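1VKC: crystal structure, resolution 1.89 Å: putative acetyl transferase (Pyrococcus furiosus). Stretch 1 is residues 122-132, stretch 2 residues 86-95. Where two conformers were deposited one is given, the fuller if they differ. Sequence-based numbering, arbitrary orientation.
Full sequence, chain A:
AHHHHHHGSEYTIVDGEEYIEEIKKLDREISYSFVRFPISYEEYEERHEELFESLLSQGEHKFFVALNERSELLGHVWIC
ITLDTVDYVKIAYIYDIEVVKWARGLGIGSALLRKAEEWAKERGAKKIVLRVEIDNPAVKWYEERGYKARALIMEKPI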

# COMPACT_ATOMS: atom_id res chain seq x y z
N GLU A 122 23.49 17.83 17.86
CA GLU A 122 23.06 18.34 19.19
C GLU A 122 23.15 17.31 20.27
O GLU A 122 23.42 17.63 21.42
CB GLU A 122 21.60 18.78 19.17
CG GLU A 122 21.30 19.99 18.33
CD GLU A 122 19.81 20.29 18.29
OE1 GLU A 122 19.42 21.07 17.40
OE2 GLU A 122 19.04 19.76 19.13
N ARG A 123 22.86 16.05 19.90
CA ARG A 123 22.89 14.93 20.84
C ARG A 123 24.30 14.39 21.09
O ARG A 123 24.48 13.52 21.91
CB ARG A 123 21.99 13.77 20.36
CG ARG A 123 20.53 14.11 20.24
CD ARG A 123 19.78 14.14 21.57
NE ARG A 123 20.04 15.35 22.32
CZ ARG A 123 19.47 15.65 23.49
NH1 ARG A 123 19.77 16.80 24.10
NH2 ARG A 123 18.59 14.82 24.05
N GLY A 124 25.28 14.88 20.35
CA GLY A 124 26.65 14.40 20.50
C GLY A 124 27.01 13.23 19.61
O GLY A 124 28.03 12.60 19.80
N ALA A 125 26.19 12.94 18.61
CA ALA A 125 26.55 11.84 17.66
C ALA A 125 27.77 12.23 16.83
O ALA A 125 27.95 13.40 16.53
CB ALA A 125 25.39 11.52 16.76
N LYS A 126 28.61 11.24 16.49
CA LYS A 126 29.83 11.44 15.67
C LYS A 126 29.64 11.03 14.20
O LYS A 126 30.49 11.30 13.35
CB LYS A 126 31.00 10.61 16.23
CG LYS A 126 31.16 10.67 17.74
CD LYS A 126 31.40 12.05 18.23
N LYS A 127 28.54 10.33 13.93
CA LYS A 127 28.19 9.93 12.58
C LYS A 127 26.69 9.81 12.48
O LYS A 127 26.01 9.58 13.50
CB LYS A 127 28.77 8.54 12.23
CG LYS A 127 30.24 8.37 12.48
CD LYS A 127 30.79 7.09 11.84
CE LYS A 127 30.58 5.88 12.65
NZ LYS A 127 31.42 4.69 12.13
N ILE A 128 26.21 9.98 11.24
CA ILE A 128 24.89 9.49 10.81
C ILE A 128 25.15 8.21 10.03
O ILE A 128 26.03 8.17 9.17
CB ILE A 128 24.18 10.47 9.87
CG1 ILE A 128 24.10 11.84 10.49
CG2 ILE A 128 22.77 9.97 9.53
CD1 ILE A 128 25.04 12.74 9.91
N VAL A 129 24.36 7.19 10.34
CA VAL A 129 24.48 5.88 9.69
C VAL A 129 23.12 5.47 9.17
O VAL A 129 22.12 5.70 9.82
CB VAL A 129 25.00 4.83 10.70
CG1 VAL A 129 25.17 3.46 10.05
CG2 VAL A 129 26.32 5.33 11.31
N LEU A 130 23.07 4.88 7.98
CA LEU A 130 21.82 4.31 7.49
C LEU A 130 22.08 3.19 6.49
O LEU A 130 23.20 3.01 6.01
CB LEU A 130 20.92 5.42 6.91
CG LEU A 130 21.63 6.27 5.82
CD1 LEU A 130 21.39 5.65 4.45
CD2 LEU A 130 21.22 7.71 5.81
N ARG A 131 21.03 2.42 6.22
CA ARG A 131 21.10 1.32 5.29
C ARG A 131 20.42 1.75 4.02
O ARG A 131 19.30 2.30 4.08
CB ARG A 131 20.41 0.08 5.89
CG ARG A 131 20.04 -0.99 4.89
CD ARG A 131 19.40 -2.22 5.53
NE ARG A 131 18.99 -3.15 4.48
CZ ARG A 131 18.69 -4.42 4.67
NH1 ARG A 131 18.75 -4.96 5.89
NH2 ARG A 131 18.33 -5.16 3.63
N VAL A 132 21.07 1.50 2.89
CA VAL A 132 20.48 1.73 1.56
C VAL A 132 20.61 0.47 0.72
O VAL A 132 21.66 -0.18 0.69
CB VAL A 132 21.13 2.96 0.83
CG1 VAL A 132 22.62 2.75 0.57
CG2 VAL A 132 20.38 3.25 -0.48
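Stretch 2 (86-95) VDYVKIAYIY

Stretch 2 runs alongside stretch 1 as a parallel β-strand neighbour. Residues 90-95 form a strand, extended from Lys90 to Ile94, that continues later in the chain; phi/psi is -137/163 at Ile91 and -108/121 at Ala92. Beside them lies a short strand centred on Ile128 and Val129. The two axes approach to 4.7 Å, and their N-to-C directions differ by 34° (signed crossing angle -34°), so the strands are parallel with a marked twist. The register follows from the CA pairs: Ile128 CA lies 4.8 Å from Ala92 CA, and Val129 CA lies 4.8 Å from Tyr93 CA.

The backbone bonds confirm this direction. Ala92 N donates to Lys127 O at 2.9 Å, Val129 N donates to Ala92 O at 2.9 Å, and Ile94 N donates to Val129 O at 3.0 Å, with angles at hydrogen of 162° to 168°. Ala92 thus uses both its NH and its carbonyl to bind residues two apart in stretch 1, and Val129 does the same toward stretch 2, the alternation expected of a parallel ladder. At Ile94 O the direct ladder ends: Arg131 N is 4.7 Å from Ile94 O, and water 1 bridges them, its O donating to Ile94 O at 2.6 Å and accepting from Arg131 N at 3.0 Å.

Of all residues in stretch 2, Lys90 loses the most surface to stretch 1, 75 Å². It meets the loop before the strand with both backbone and side chain. Lys90 O accepts from Lys126 N at 2.9 Å and 173°, a nearly straight bond. The side chain, t at chi1 and chi2 and m at chi3, carries Lys90 NZ to Arg123 O, to which it donates at 2.9 Å; on the way, Lys90 CD passes 3.8 Å from Gly124 C. Gly124, with phi/psi of 90/14, is the first residue to leave the preceding helix, in a Schellman motif. An ideal CB here would be jammed against the preceding carbonyl O, so the backbone angles themselves call for glycine.

Lys127, with 73 Å² covered, is the counterpart in stretch 1. Besides accepting from Ala92 N, Lys127 O lies 3.4 Å from Ile91 CA in a CA-H...O contact. Its CA-to-CB bond points sideways, but the end of the side chain comes nearer to stretch 2, and Lys127 NZ forms a salt bridge with Asp87 OD1 at 2.7 Å. That charge pair ties the loop ahead of the second strand to stretch 1.

Val129, with 70 Å² covered, shares a sheet face with Tyr93. In the t rotamer, Val129 CG2 packs 3.6 Å from Ile91 CD1 and Val129 CG1 3.8 Å from Tyr93 CD2, so the two methyls reach different partners. The end of Tyr93 comes nearer to stretch 1 than its CB does, and Tyr93 OH lies 3.4 Å from Arg131 CB. On the other face, which holds Ile128 and Ala92, Ile128 CG2 meets Ile94 CG1 at 3.6 Å. Together the stretches bury 712 Å², summed over both sides.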

# COMPACT_ATOMS: atom_id res chain seq x y z
N VAL A 86 31.33 -0.88 15.32
CA VAL A 86 32.74 -1.00 14.95
C VAL A 86 33.62 0.02 15.69
O VAL A 86 34.70 -0.32 16.18
CB VAL A 86 32.94 -0.86 13.40
CG1 VAL A 86 34.41 -0.94 13.01
CG2 VAL A 86 32.13 -1.93 12.67
N ASP A 87 33.14 1.27 15.77
CA ASP A 87 33.90 2.39 16.36
C ASP A 87 33.52 2.73 17.80
O ASP A 87 34.22 3.51 18.46
CB ASP A 87 33.71 3.65 15.49
CG ASP A 87 34.40 3.54 14.15
OD1 ASP A 87 33.85 4.04 13.14
OD2 ASP A 87 35.51 2.99 14.01
N TYR A 88 32.40 2.18 18.29
CA TYR A 88 31.95 2.38 19.68
C TYR A 88 31.84 3.87 20.08
O TYR A 88 32.27 4.27 21.15
CB TYR A 88 32.87 1.59 20.64
CG TYR A 88 32.78 0.11 20.35
CD1 TYR A 88 33.54 -0.46 19.33
CD2 TYR A 88 31.89 -0.71 21.04
CE1 TYR A 88 33.44 -1.80 19.02
CE2 TYR A 88 31.79 -2.10 20.72
CZ TYR A 88 32.56 -2.61 19.73
OH TYR A 88 32.48 -3.93 19.42
N VAL A 89 31.28 4.67 19.17
CA VAL A 89 31.00 6.07 19.44
C VAL A 89 29.52 6.25 19.23
O VAL A 89 28.86 5.43 18.58
CB VAL A 89 31.77 7.07 18.49
CG1 VAL A 89 33.25 7.13 18.83
CG2 VAL A 89 31.53 6.76 16.99
N LYS A 90 28.98 7.29 19.82
CA LYS A 90 27.56 7.60 19.66
C LYS A 90 27.33 7.92 18.18
O LYS A 90 28.15 8.60 17.56
CB LYS A 90 27.17 8.77 20.53
CG LYS A 90 25.66 9.00 20.59
CD LYS A 90 25.32 10.27 21.39
CE LYS A 90 25.73 10.17 22.83
NZ LYS A 90 25.09 11.25 23.63
N ILE A 91 26.23 7.38 17.63
CA ILE A 91 25.82 7.67 16.26
C ILE A 91 24.33 7.88 16.22
O ILE A 91 23.63 7.54 17.16
CB ILE A 91 26.22 6.52 15.30
CG1 ILE A 91 25.49 5.22 15.68
CG2 ILE A 91 27.76 6.36 15.28
CD1 ILE A 91 25.70 4.06 14.62
N ALA A 92 23.86 8.48 15.14
CA ALA A 92 22.44 8.56 14.88
C ALA A 92 22.19 7.60 13.73
O ALA A 92 22.77 7.77 12.67
CB ALA A 92 22.05 9.92 14.49
N TYR A 93 21.35 6.61 13.96
CA TYR A 93 20.94 5.70 12.90
C TYR A 93 19.57 6.16 12.35
O TYR A 93 18.64 6.41 13.12
CB TYR A 93 20.86 4.28 13.43
CG TYR A 93 20.68 3.25 12.33
CD1 TYR A 93 19.41 2.76 12.02
CD2 TYR A 93 21.76 2.78 11.60
CE1 TYR A 93 19.25 1.80 11.01
CE2 TYR A 93 21.60 1.84 10.58
CZ TYR A 93 20.35 1.37 10.30
OH TYR A 93 20.19 0.42 9.30
N ILE A 94 19.49 6.29 11.04
CA ILE A 94 18.25 6.69 10.39
C ILE A 94 17.55 5.43 9.91
O ILE A 94 18.01 4.76 8.96
CB ILE A 94 18.52 7.61 9.17
CG1 ILE A 94 19.40 8.80 9.54
CG2 ILE A 94 17.19 8.04 8.51
CD1 ILE A 94 18.83 9.74 10.48
N TYR A 95 16.46 5.10 10.58
CA TYR A 95 15.67 3.94 10.21
C TYR A 95 14.96 4.18 8.91
O TYR A 95 14.85 3.29 8.08
CB TYR A 95 14.64 3.62 11.29
CG TYR A 95 15.20 2.81 12.42
CD1 TYR A 95 15.14 3.27 13.73
CD2 TYR A 95 15.80 1.58 12.18
CE1 TYR A 95 15.66 2.50 14.78
CE2 TYR A 95 16.32 0.82 13.22
CZ TYR A 95 16.25 1.29 14.51
OH TYR A 95 16.77 0.52 15.52
O HOH W 1 18.32 2.76 7.39